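Local atomic coordinates of putative phosphomethylpyrimidine kinase (Bacteroides thetaiotaomicron, PDB entry 3MBH), a protein that probably phosphorylates pyridoxal at the expense of ATP, as a pyridoxal kinase of the ribokinase superfamily, and is seen here with pyridoxal bound. Residues A[59-64]-A[89-94]. Numbering follows the deposited sequence.
Sequences DLTDEM and PRQIQI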
ATOM      1  N   ASP A  59      16.598 -36.392 -13.802  1.00 15.57           N
ATOM      2  CA  ASP A  59      17.425 -35.567 -14.682  1.00 15.93           C
ATOM      3  C   ASP A  59      16.575 -35.265 -15.880  1.00 15.42           C
ATOM      4  O   ASP A  59      16.120 -36.184 -16.537  1.00 15.63           O
ATOM      5  CB  ASP A  59      18.659 -36.413 -15.117  1.00 14.95           C
ATOM      6  CG  ASP A  59      19.560 -35.707 -16.176  1.00 18.48           C
ATOM      7  OD1 ASP A  59      19.380 -34.521 -16.523  1.00 19.12           O
ATOM      8  OD2 ASP A  59      20.514 -36.372 -16.642  1.00 23.21           O
ATOM      9  N   LEU A  60      16.368 -34.005 -16.201  1.00 15.73           N
ATOM     10  CA  LEU A  60      15.529 -33.673 -17.372  1.00 16.30           C
ATOM     11  C   LEU A  60      16.326 -33.245 -18.640  1.00 15.91           C
ATOM     12  O   LEU A  60      15.735 -32.633 -19.576  1.00 15.28           O
ATOM     13  CB  LEU A  60      14.488 -32.612 -17.004  1.00 15.53           C
ATOM     14  CG  LEU A  60      13.407 -33.005 -15.974  1.00 18.20           C
ATOM     15  CD1 LEU A  60      12.609 -31.742 -15.639  1.00 17.95           C
ATOM     16  CD2 LEU A  60      12.518 -34.128 -16.503  1.00 12.42           C
ATOM     17  N   THR A  61      17.625 -33.580 -18.667  1.00 15.61           N
ATOM     18  CA  THR A  61      18.527 -33.197 -19.759  1.00 16.33           C
ATOM     19  C   THR A  61      17.904 -33.501 -21.110  1.00 17.44           C
ATOM     20  O   THR A  61      17.880 -32.640 -21.982  1.00 16.54           O
ATOM     21  CB  THR A  61      19.909 -33.910 -19.683  1.00 15.44           C
ATOM     22  OG1 THR A  61      20.516 -33.617 -18.414  1.00 15.44           O
ATOM     23  CG2 THR A  61      20.883 -33.505 -20.882  1.00 15.24           C
ATOM     24  N   ASP A  62      17.391 -34.716 -21.269  1.00 17.54           N
ATOM     25  CA  ASP A  62      16.870 -35.077 -22.554  1.00 18.96           C
ATOM     26  C   ASP A  62      15.504 -34.492 -22.933  1.00 19.02           C
ATOM     27  O   ASP A  62      15.139 -34.531 -24.108  1.00 18.52           O
ATOM     28  CB  ASP A  62      16.897 -36.566 -22.706  1.00 20.80           C
ATOM     29  CG  ASP A  62      18.331 -37.112 -22.634  1.00 22.84           C
ATOM     30  OD1 ASP A  62      19.233 -36.514 -23.257  1.00 22.71           O
ATOM     31  OD2 ASP A  62      18.543 -38.122 -21.923  1.00 29.09           O
ATOM     32  N   GLU A  63      14.779 -33.918 -21.980  1.00 18.43           N
ATOM     33  CA  GLU A  63      13.545 -33.217 -22.322  1.00 17.69           C
ATOM     34  C   GLU A  63      13.799 -31.771 -22.760  1.00 16.56           C
ATOM     35  O   GLU A  63      12.999 -31.206 -23.505  1.00 16.12           O
ATOM     36  CB  GLU A  63      12.590 -33.234 -21.157  1.00 17.62           C
ATOM     37  CG  GLU A  63      11.143 -32.910 -21.519  1.00 17.87           C
ATOM     38  CD  GLU A  63      10.502 -33.908 -22.507  1.00 17.92           C
ATOM     39  OE1 GLU A  63      10.956 -35.072 -22.588  1.00 16.78           O
ATOM     40  OE2 GLU A  63       9.532 -33.510 -23.203  1.00 20.15           O
HETATM   41  N   MSE A  64      14.898 -31.181 -22.317  0.70 15.35           N
HETATM   42  CA  MSE A  64      15.164 -29.764 -22.553  0.70 15.63           C
HETATM   43  C   MSE A  64      15.253 -29.412 -24.054  0.70 15.69           C
HETATM   44  O   MSE A  64      14.639 -28.446 -24.503  0.70 15.57           O
HETATM   45  CB  MSE A  64      16.425 -29.304 -21.781  0.70 15.46           C
HETATM   46  CG  MSE A  64      16.241 -29.280 -20.252  0.70 16.97           C
HETATM   47 SE   MSE A  64      17.854 -29.037 -19.190  0.50 14.41          SE
HETATM   48  CE  MSE A  64      18.973 -30.100 -20.289  0.70 27.53           C
ATOM     49  N   PRO A  89      26.097 -32.632 -16.395  1.00 17.19           N
ATOM     50  CA  PRO A  89      27.087 -31.854 -17.156  1.00 17.31           C
ATOM     51  C   PRO A  89      26.761 -31.626 -18.635  1.00 16.48           C
ATOM     52  O   PRO A  89      27.290 -30.688 -19.238  1.00 16.13           O
ATOM     53  CB  PRO A  89      28.383 -32.656 -16.988  1.00 17.38           C
ATOM     54  CG  PRO A  89      28.099 -33.519 -15.761  1.00 20.04           C
ATOM     55  CD  PRO A  89      26.659 -33.814 -15.744  1.00 17.06           C
ATOM     56  N   ARG A  90      25.927 -32.484 -19.213  1.00 15.39           N
ATOM     57  CA  ARG A  90      25.486 -32.348 -20.597  1.00 15.46           C
ATOM     58  C   ARG A  90      24.624 -31.070 -20.807  1.00 15.12           C
ATOM     59  O   ARG A  90      24.472 -30.586 -21.905  1.00 15.09           O
ATOM     60  CB  ARG A  90      24.705 -33.600 -21.027  1.00 14.17           C
ATOM     61  CG  ARG A  90      25.587 -34.807 -21.166  1.00 15.63           C
ATOM     62  CD  ARG A  90      24.889 -36.153 -21.269  1.00 15.86           C
ATOM     63  NE  ARG A  90      24.372 -36.552 -19.947  1.00 16.03           N
ATOM     64  CZ  ARG A  90      23.091 -36.698 -19.641  1.00 16.47           C
ATOM     65  NH1 ARG A  90      22.143 -36.559 -20.551  1.00 12.88           N
ATOM     66  NH2 ARG A  90      22.755 -37.073 -18.414  1.00 16.60           N
ATOM     67  N   GLN A  91      24.047 -30.553 -19.744  1.00 15.55           N
ATOM     68  CA  GLN A  91      23.184 -29.397 -19.867  1.00 16.66           C
ATOM     69  C   GLN A  91      23.942 -28.135 -20.180  1.00 15.67           C
ATOM     70  O   GLN A  91      23.383 -27.240 -20.775  1.00 16.19           O
ATOM     71  CB  GLN A  91      22.330 -29.186 -18.604  1.00 15.83           C
ATOM     72  CG  GLN A  91      21.429 -30.382 -18.345  1.00 16.12           C
ATOM     73  CD  GLN A  91      20.370 -30.146 -17.297  1.00 14.41           C
ATOM     74  OE1 GLN A  91      20.260 -29.040 -16.765  1.00 13.33           O
ATOM     75  NE2 GLN A  91      19.624 -31.200 -16.951  1.00 14.15           N
ATOM     76  N   ILE A  92      25.217 -28.070 -19.839  1.00 16.16           N
ATOM     77  CA  ILE A  92      25.912 -26.806 -20.050  1.00 15.78           C
ATOM     78  C   ILE A  92      25.879 -26.412 -21.529  1.00 15.55           C
ATOM     79  O   ILE A  92      25.512 -25.299 -21.867  1.00 13.24           O
ATOM     80  CB  ILE A  92      27.310 -26.762 -19.480  1.00 15.97           C
ATOM     81  CG1 ILE A  92      27.223 -26.475 -17.968  1.00 15.64           C
ATOM     82  CG2 ILE A  92      28.133 -25.631 -20.223  1.00 14.11           C
ATOM     83  CD1 ILE A  92      26.759 -27.728 -17.073  1.00 15.42           C
ATOM     84  N   GLN A  93      26.137 -27.353 -22.405  1.00 15.53           N
ATOM     85  CA  GLN A  93      26.199 -27.028 -23.832  1.00 16.66           C
ATOM     86  C   GLN A  93      24.820 -26.797 -24.442  1.00 14.81           C
ATOM     87  O   GLN A  93      24.651 -25.979 -25.324  1.00 13.74           O
ATOM     88  CB  GLN A  93      26.970 -28.089 -24.601  1.00 16.08           C
ATOM     89  CG  GLN A  93      28.454 -27.862 -24.644  1.00 20.93           C
ATOM     90  CD  GLN A  93      28.883 -26.489 -25.269  1.00 24.73           C
ATOM     91  OE1 GLN A  93      28.336 -26.015 -26.284  1.00 25.54           O
ATOM     92  NE2 GLN A  93      29.845 -25.865 -24.631  1.00 24.88           N
ATOM     93  N   ILE A  94      23.847 -27.536 -23.966  1.00 15.39           N
ATOM     94  CA  ILE A  94      22.434 -27.313 -24.355  1.00 15.49           C
ATOM     95  C   ILE A  94      22.009 -25.905 -23.976  1.00 15.48           C
ATOM     96  O   ILE A  94      21.384 -25.165 -24.765  1.00 15.59           O
ATOM     97  CB  ILE A  94      21.473 -28.354 -23.741  1.00 15.17           C
ATOM     98  CG1 ILE A  94      21.822 -29.736 -24.290  1.00 15.23           C
ATOM     99  CG2 ILE A  94      20.005 -27.966 -24.061  1.00 14.92           C
ATOM    100  CD1 ILE A  94      21.204 -30.940 -23.535  1.00 14.98           C
TER
HETATM  101  O   HOH W   1      19.623 -37.617 -19.550  1.00 28.10           O
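The Thr61 side chain crosses that of Arg90 at about a right angle, and CG2 comes obliquely to Arg90 NH1 at 3.3 Å. The contact joins two neighbouring elements of a ribokinase-like fold: an Asx turn between strand 57-59 and helix 64-73, and the start of helix 91-102. In the turn, Asp59 OD1 takes the backbone N of Thr61 at 2.9 Å. Asp59 CB points toward 89-94 and CG is anti to the backbone N (chi1 174°); OD2 is met nearly along its C-O axis by Arg90 NH2 in a 2.9 Å salt bridge. Asp62 OD1 adds a long ion pair to Arg90 NH1, and one water links both carboxylates to that nitrogen. Deeper in, the extended Gln91 side chain is buried: OE1 accepts from Gly87 N, while NE2 also donates to Thr43 O, so the amide is gripped at both ends. Selenomethionine Met64, modelled in two conformers, lies by Gln91, in a position that is doubtful in detail. The same Thr61 CG2 also packs on Ile94 CD1 at 3.7 Å, and Ile94 continues onto Pro65 and Ile68. Thr61 OG1 lies in the Gln91 amide plane and accepts from NE2 at 3.0 Å, with a fairly straight 164° at the N-H.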